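Local structure of F5/8 type C domain protein (Clostridium perfringens, 7JRM) at residues G318-T321 against L322-Y326; I238-A241 against K242-D245. The protein probably helps an O-glycopeptidase of the ZmpB type recognise mucin glycans, through a calcium-bearing carbohydrate-binding module joined to further domains. All blocks are in the same frame, centred on the assembly; numbering follows the deposited sequence.

Contact 1 (G318-T321 against L322-Y326); sequences GDIT and LGDMY
A capping box between Thr321 and Asp324 starts the short helix 322-326. Thr321, the N-cap residue, accepts the backbone N-H of Asp324 on its hydroxyl, with Asp324 N 2.9 Å from Thr321 OG1. The reciprocal bond runs from Thr321 N to Asp324 OD2 at 3.1 Å and is almost straight, 173° at the hydrogen. It reaches the carboxylate oxygen from the anti side, 18° out of the plane of the group. With OG1 set between its own backbone N and carbonyl carbon (chi1 76°), the threonine hydroxyl faces the first turn of the helix. A capping box of this kind supplies an acceptor for an N-H of the first turn, which has no helical carbonyl before it. The same OG1 is also bonded to Leu295 O, while Lys316 forms a salt bridge with Asp324 OD2, so OG1 and OD2 each hold two partners. Behind the cap, Met325 N donates to Thr321 O at 2.8 Å. A bend at chi2 carries Met325 SD to 3.7 Å from Ile320 CG2, the two side chains crossing at about a right angle. Ile320 itself packs on Leu307 and Ile310 of helix 304-314.

Contact 2 (I238-A241 against K242-D245); sequences IEEA and KKLD
Lys242 N donates to Ile238 O at 2.8 Å, a regular i to i+4 helix bond and the shortest polar link here. The side chain of the same lysine turns back along the helix to Glu239, and the two chains lie alongside each other, pointing the same way. Its ammonium NZ sits 3.0 Å from Glu239 OE2, approaching on the syn side and 20° out of the carboxylate plane; a second, weak bond of 3.4 Å joins NZ to Glu239 OE1. Both oxygens thus share one ammonium group in a salt bridge on the exposed side of the helix. The glutamate reaches it by a bend at chi2 (-44°), the lysine by one at chi3. On the way, Lys242 CE passes 4.0 Å from Ile238 CG2, so the aliphatic part of the lysine leans over the isoleucine methyl. Glu240 has its own partner in Lys236, one turn earlier.

Beyond Lys242 the helical bonding frays. Lys243 N makes only weak bonds, to the carbonyl oxygens of Glu239 and Glu240. Leu244 N then donates to Ala241 O at 3.2 Å, lying 57° out of the carbonyl plane. As the chain leaves, Leu244 still packs inward, on Met287 and Leu290, while the buried Ala241 meets Met287 of helix 273-288 and Ile261 of helix 251-270. The salt bridge marks the exposed face of an amphipathic helix, the first in a three-helix bundle, and the switch from an i to i+4 bond to an i to i+3 bond is common at a helix C-terminus.

From the N terminus, the chain passes the calcium-bearing beta domain and enters helix 232-242, whose last turn, with the first residues of the loop after it, makes contact 2; that loop leads to helix 251-270. After helix 273-288 and helix 304-314, the chain reaches contact 1, which turns the loop following helix 304-314 into helix 322-326. The two contacts lie in series, neither nested nor crossed, one at the end of a helix and the other at the start of one. The centres of contacts 1 and 2 lie about 28 Å apart, their nearest atoms about 10 Å. Contact 2 belongs to the three-helix bundle, contact 1 to the part leading into the sheet that begins with strand 330-332.

Contact 1 (G318-T321 against L322-Y326)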
ATOM      1  N   GLY A 318     -33.360 -18.187  27.241  1.00 39.57           N
ATOM      2  CA  GLY A 318     -32.258 -19.127  27.226  1.00 43.72           C
ATOM      3  C   GLY A 318     -30.919 -18.447  26.996  1.00 37.37           C
ATOM      4  O   GLY A 318     -30.725 -17.267  27.300  1.00 33.00           O
ATOM      5  N   ASP A 319     -29.988 -19.212  26.433  1.00 38.30           N
ATOM      6  CA  ASP A 319     -28.616 -18.753  26.277  1.00 34.87           C
ATOM      7  C   ASP A 319     -28.523 -17.602  25.282  1.00 34.15           C
ATOM      8  O   ASP A 319     -29.294 -17.510  24.322  1.00 29.79           O
ATOM      9  CB  ASP A 319     -27.722 -19.905  25.817  1.00 37.41           C
ATOM     10  CG  ASP A 319     -28.057 -21.211  26.508  1.00 45.42           C
ATOM     11  OD1 ASP A 319     -28.861 -21.987  25.952  1.00 41.94           O
ATOM     12  OD2 ASP A 319     -27.513 -21.462  27.604  1.00 42.02           O
ATOM     13  N   ILE A 320     -27.559 -16.718  25.525  1.00 33.03           N
ATOM     14  CA  ILE A 320     -27.223 -15.632  24.611  1.00 31.11           C
ATOM     15  C   ILE A 320     -25.959 -16.032  23.864  1.00 28.46           C
ATOM     16  O   ILE A 320     -24.937 -16.355  24.481  1.00 27.19           O
ATOM     17  CB  ILE A 320     -27.030 -14.304  25.360  1.00 32.43           C
ATOM     18  CG1 ILE A 320     -28.352 -13.842  25.977  1.00 26.63           C
ATOM     19  CG2 ILE A 320     -26.478 -13.239  24.423  1.00 28.81           C
ATOM     20  CD1 ILE A 320     -29.438 -13.563  24.962  1.00 33.55           C
ATOM     21  N   THR A 321     -26.026 -16.017  22.537  1.00 21.87           N
ATOM     22  CA  THR A 321     -24.939 -16.474  21.687  1.00 24.69           C
ATOM     23  C   THR A 321     -24.056 -15.306  21.257  1.00 23.85           C
ATOM     24  O   THR A 321     -24.392 -14.134  21.441  1.00 22.50           O
ATOM     25  CB  THR A 321     -25.496 -17.200  20.457  1.00 25.01           C
ATOM     26  OG1 THR A 321     -26.009 -16.240  19.526  1.00 23.28           O
ATOM     27  CG2 THR A 321     -26.616 -18.151  20.863  1.00 25.67           C
ATOM     28  N   LEU A 322     -22.899 -15.646  20.681  1.00 21.23           N
ATOM     29  CA  LEU A 322     -22.038 -14.621  20.100  1.00 23.30           C
ATOM     30  C   LEU A 322     -22.734 -13.923  18.941  1.00 21.53           C
ATOM     31  O   LEU A 322     -22.605 -12.705  18.771  1.00 22.06           O
ATOM     32  CB  LEU A 322     -20.717 -15.238  19.639  1.00 21.28           C
ATOM     33  CG  LEU A 322     -19.634 -14.286  19.130  1.00 26.43           C
ATOM     34  CD1 LEU A 322     -19.085 -13.447  20.272  1.00 22.34           C
ATOM     35  CD2 LEU A 322     -18.519 -15.061  18.447  1.00 23.19           C
ATOM     36  N   GLY A 323     -23.476 -14.683  18.130  1.00 21.19           N
ATOM     37  CA  GLY A 323     -24.294 -14.065  17.100  1.00 17.88           C
ATOM     38  C   GLY A 323     -25.315 -13.106  17.679  1.00 22.91           C
ATOM     39  O   GLY A 323     -25.589 -12.051  17.101  1.00 24.34           O
ATOM     40  N   ASP A 324     -25.891 -13.460  18.831  1.00 24.48           N
ATOM     41  CA  ASP A 324     -26.739 -12.517  19.551  1.00 24.39           C
ATOM     42  C   ASP A 324     -25.943 -11.291  19.980  1.00 23.49           C
ATOM     43  O   ASP A 324     -26.404 -10.156  19.820  1.00 19.88           O
ATOM     44  CB  ASP A 324     -27.369 -13.192  20.771  1.00 27.03           C
ATOM     45  CG  ASP A 324     -28.501 -14.127  20.401  1.00 27.49           C
ATOM     46  OD1 ASP A 324     -29.263 -13.802  19.468  1.00 22.21           O
ATOM     47  OD2 ASP A 324     -28.631 -15.185  21.052  1.00 27.85           O
ATOM     48  N   MET A 325     -24.737 -11.504  20.516  1.00 22.27           N
ATOM     49  CA  MET A 325     -23.921 -10.387  20.983  1.00 21.84           C
ATOM     50  C   MET A 325     -23.507  -9.479  19.832  1.00 21.47           C
ATOM     51  O   MET A 325     -23.482  -8.252  19.978  1.00 22.95           O
ATOM     52  CB  MET A 325     -22.691 -10.908  21.726  1.00 22.68           C
ATOM     53  CG  MET A 325     -23.012 -11.667  23.002  1.00 19.51           C
ATOM     54  SD  MET A 325     -23.810 -10.635  24.247  1.00 29.02           S
ATOM     55  CE  MET A 325     -22.600  -9.333  24.441  1.00 13.84           C
ATOM     56  N   TYR A 326     -23.183 -10.064  18.675  1.00 19.79           N
ATOM     57  CA  TYR A 326     -22.793  -9.268  17.517  1.00 24.81           C
ATOM     58  C   TYR A 326     -23.929  -8.394  17.003  1.00 21.93           C
ATOM     59  O   TYR A 326     -23.672  -7.431  16.272  1.00 19.29           O
ATOM     60  CB  TYR A 326     -22.302 -10.179  16.389  1.00 21.99           C
ATOM     61  CG  TYR A 326     -20.875 -10.657  16.544  1.00 23.51           C
ATOM     62  CD1 TYR A 326     -20.140 -10.361  17.684  1.00 28.21           C
ATOM     63  CD2 TYR A 326     -20.262 -11.405  15.546  1.00 22.68           C
ATOM     64  CE1 TYR A 326     -18.835 -10.797  17.827  1.00 28.25           C
ATOM     65  CE2 TYR A 326     -18.957 -11.846  15.680  1.00 30.25           C
ATOM     66  CZ  TYR A 326     -18.248 -11.538  16.823  1.00 29.31           C
ATOM     67  OH  TYR A 326     -16.950 -11.973  16.965  1.00 36.07           O
TER

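Contact 2 (I238-A241 against K242-D245)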
ATOM      1  N   ILE A 238      -2.387 -11.345  -2.110  1.00 20.38           N
ATOM      2  CA  ILE A 238      -3.096 -10.200  -1.544  1.00 20.52           C
ATOM      3  C   ILE A 238      -4.520 -10.137  -2.084  1.00 21.84           C
ATOM      4  O   ILE A 238      -5.479  -9.940  -1.329  1.00 22.44           O
ATOM      5  CB  ILE A 238      -2.327  -8.897  -1.828  1.00 19.49           C
ATOM      6  CG1 ILE A 238      -1.090  -8.798  -0.936  1.00 21.31           C
ATOM      7  CG2 ILE A 238      -3.227  -7.686  -1.622  1.00 16.61           C
ATOM      8  CD1 ILE A 238      -0.184  -7.640  -1.282  1.00 21.06           C
ATOM      9  N   GLU A 239      -4.678 -10.304  -3.400  1.00 21.42           N
ATOM     10  CA  GLU A 239      -6.006 -10.224  -4.003  1.00 24.33           C
ATOM     11  C   GLU A 239      -6.927 -11.308  -3.459  1.00 26.22           C
ATOM     12  O   GLU A 239      -8.115 -11.060  -3.219  1.00 27.03           O
ATOM     13  CB  GLU A 239      -5.897 -10.325  -5.525  1.00 27.12           C
ATOM     14  CG  GLU A 239      -5.237  -9.126  -6.184  1.00 30.90           C
ATOM     15  CD  GLU A 239      -5.737  -7.803  -5.636  1.00 31.23           C
ATOM     16  OE1 GLU A 239      -6.967  -7.586  -5.626  1.00 32.59           O
ATOM     17  OE2 GLU A 239      -4.898  -6.980  -5.213  1.00 30.49           O
ATOM     18  N   GLU A 240      -6.400 -12.516  -3.258  1.00 21.04           N
ATOM     19  CA  GLU A 240      -7.211 -13.583  -2.684  1.00 26.27           C
ATOM     20  C   GLU A 240      -7.488 -13.339  -1.206  1.00 28.02           C
ATOM     21  O   GLU A 240      -8.539 -13.746  -0.699  1.00 31.89           O
ATOM     22  CB  GLU A 240      -6.525 -14.933  -2.889  1.00 27.70           C
ATOM     23  CG  GLU A 240      -6.468 -15.377  -4.343  1.00 32.40           C
ATOM     24  CD  GLU A 240      -5.604 -16.606  -4.549  1.00 36.51           C
ATOM     25  OE1 GLU A 240      -5.299 -16.930  -5.715  1.00 36.81           O
ATOM     26  OE2 GLU A 240      -5.231 -17.248  -3.544  1.00 35.45           O
ATOM     27  N   ALA A 241      -6.565 -12.678  -0.503  1.00 23.65           N
ATOM     28  CA  ALA A 241      -6.799 -12.358   0.901  1.00 26.39           C
ATOM     29  C   ALA A 241      -7.835 -11.252   1.050  1.00 26.25           C
ATOM     30  O   ALA A 241      -8.678 -11.302   1.954  1.00 25.17           O
ATOM     31  CB  ALA A 241      -5.485 -11.960   1.576  1.00 23.19           C
ATOM     32  N   LYS A 242      -7.792 -10.249   0.173  1.00 24.88           N
ATOM     33  CA  LYS A 242      -8.762  -9.161   0.220  1.00 25.20           C
ATOM     34  C   LYS A 242     -10.175  -9.616  -0.125  1.00 28.29           C
ATOM     35  O   LYS A 242     -11.125  -8.868   0.127  1.00 25.76           O
ATOM     36  CB  LYS A 242      -8.331  -8.037  -0.724  1.00 24.63           C
ATOM     37  CG  LYS A 242      -7.180  -7.195  -0.188  1.00 27.20           C
ATOM     38  CD  LYS A 242      -6.927  -5.966  -1.050  1.00 29.90           C
ATOM     39  CE  LYS A 242      -6.899  -6.312  -2.530  1.00 31.69           C
ATOM     40  NZ  LYS A 242      -6.456  -5.155  -3.355  1.00 32.57           N
ATOM     41  N   LYS A 243     -10.334 -10.814  -0.688  1.00 24.18           N
ATOM     42  CA  LYS A 243     -11.653 -11.349  -1.006  1.00 28.19           C
ATOM     43  C   LYS A 243     -12.366 -11.933   0.205  1.00 30.05           C
ATOM     44  O   LYS A 243     -13.563 -12.228   0.113  1.00 29.39           O
ATOM     45  CB  LYS A 243     -11.535 -12.423  -2.089  1.00 30.30           C
ATOM     46  CG  LYS A 243     -12.034 -11.993  -3.458  1.00 29.12           C
ATOM     47  CD  LYS A 243     -11.495 -12.902  -4.551  1.00 30.53           C
ATOM     48  CE  LYS A 243     -11.581 -14.366  -4.150  1.00 35.30           C
ATOM     49  NZ  LYS A 243     -10.826 -15.244  -5.086  1.00 43.63           N
ATOM     50  N   LEU A 244     -11.671 -12.105   1.325  1.00 30.57           N
ATOM     51  CA  LEU A 244     -12.252 -12.721   2.507  1.00 31.93           C
ATOM     52  C   LEU A 244     -13.003 -11.693   3.345  1.00 35.17           C
ATOM     53  O   LEU A 244     -12.674 -10.505   3.353  1.00 32.94           O
ATOM     54  CB  LEU A 244     -11.167 -13.388   3.355  1.00 29.63           C
ATOM     55  CG  LEU A 244     -10.438 -14.561   2.700  1.00 31.33           C
ATOM     56  CD1 LEU A 244      -9.439 -15.180   3.663  1.00 31.86           C
ATOM     57  CD2 LEU A 244     -11.430 -15.603   2.209  1.00 33.53           C
ATOM     58  N   ASP A 245     -14.020 -12.172   4.057  1.00 36.84           N
ATOM     59  CA  ASP A 245     -14.834 -11.332   4.929  1.00 34.80           C
ATOM     60  C   ASP A 245     -14.265 -11.405   6.341  1.00 35.44           C
ATOM     61  O   ASP A 245     -14.376 -12.437   7.011  1.00 37.92           O
ATOM     62  CB  ASP A 245     -16.293 -11.778   4.894  1.00 39.25           C
ATOM     63  CG  ASP A 245     -17.245 -10.703   5.378  1.00 40.59           C
ATOM     64  OD1 ASP A 245     -18.449 -10.783   5.051  1.00 45.30           O
ATOM     65  OD2 ASP A 245     -16.796  -9.775   6.084  1.00 37.17           O
TER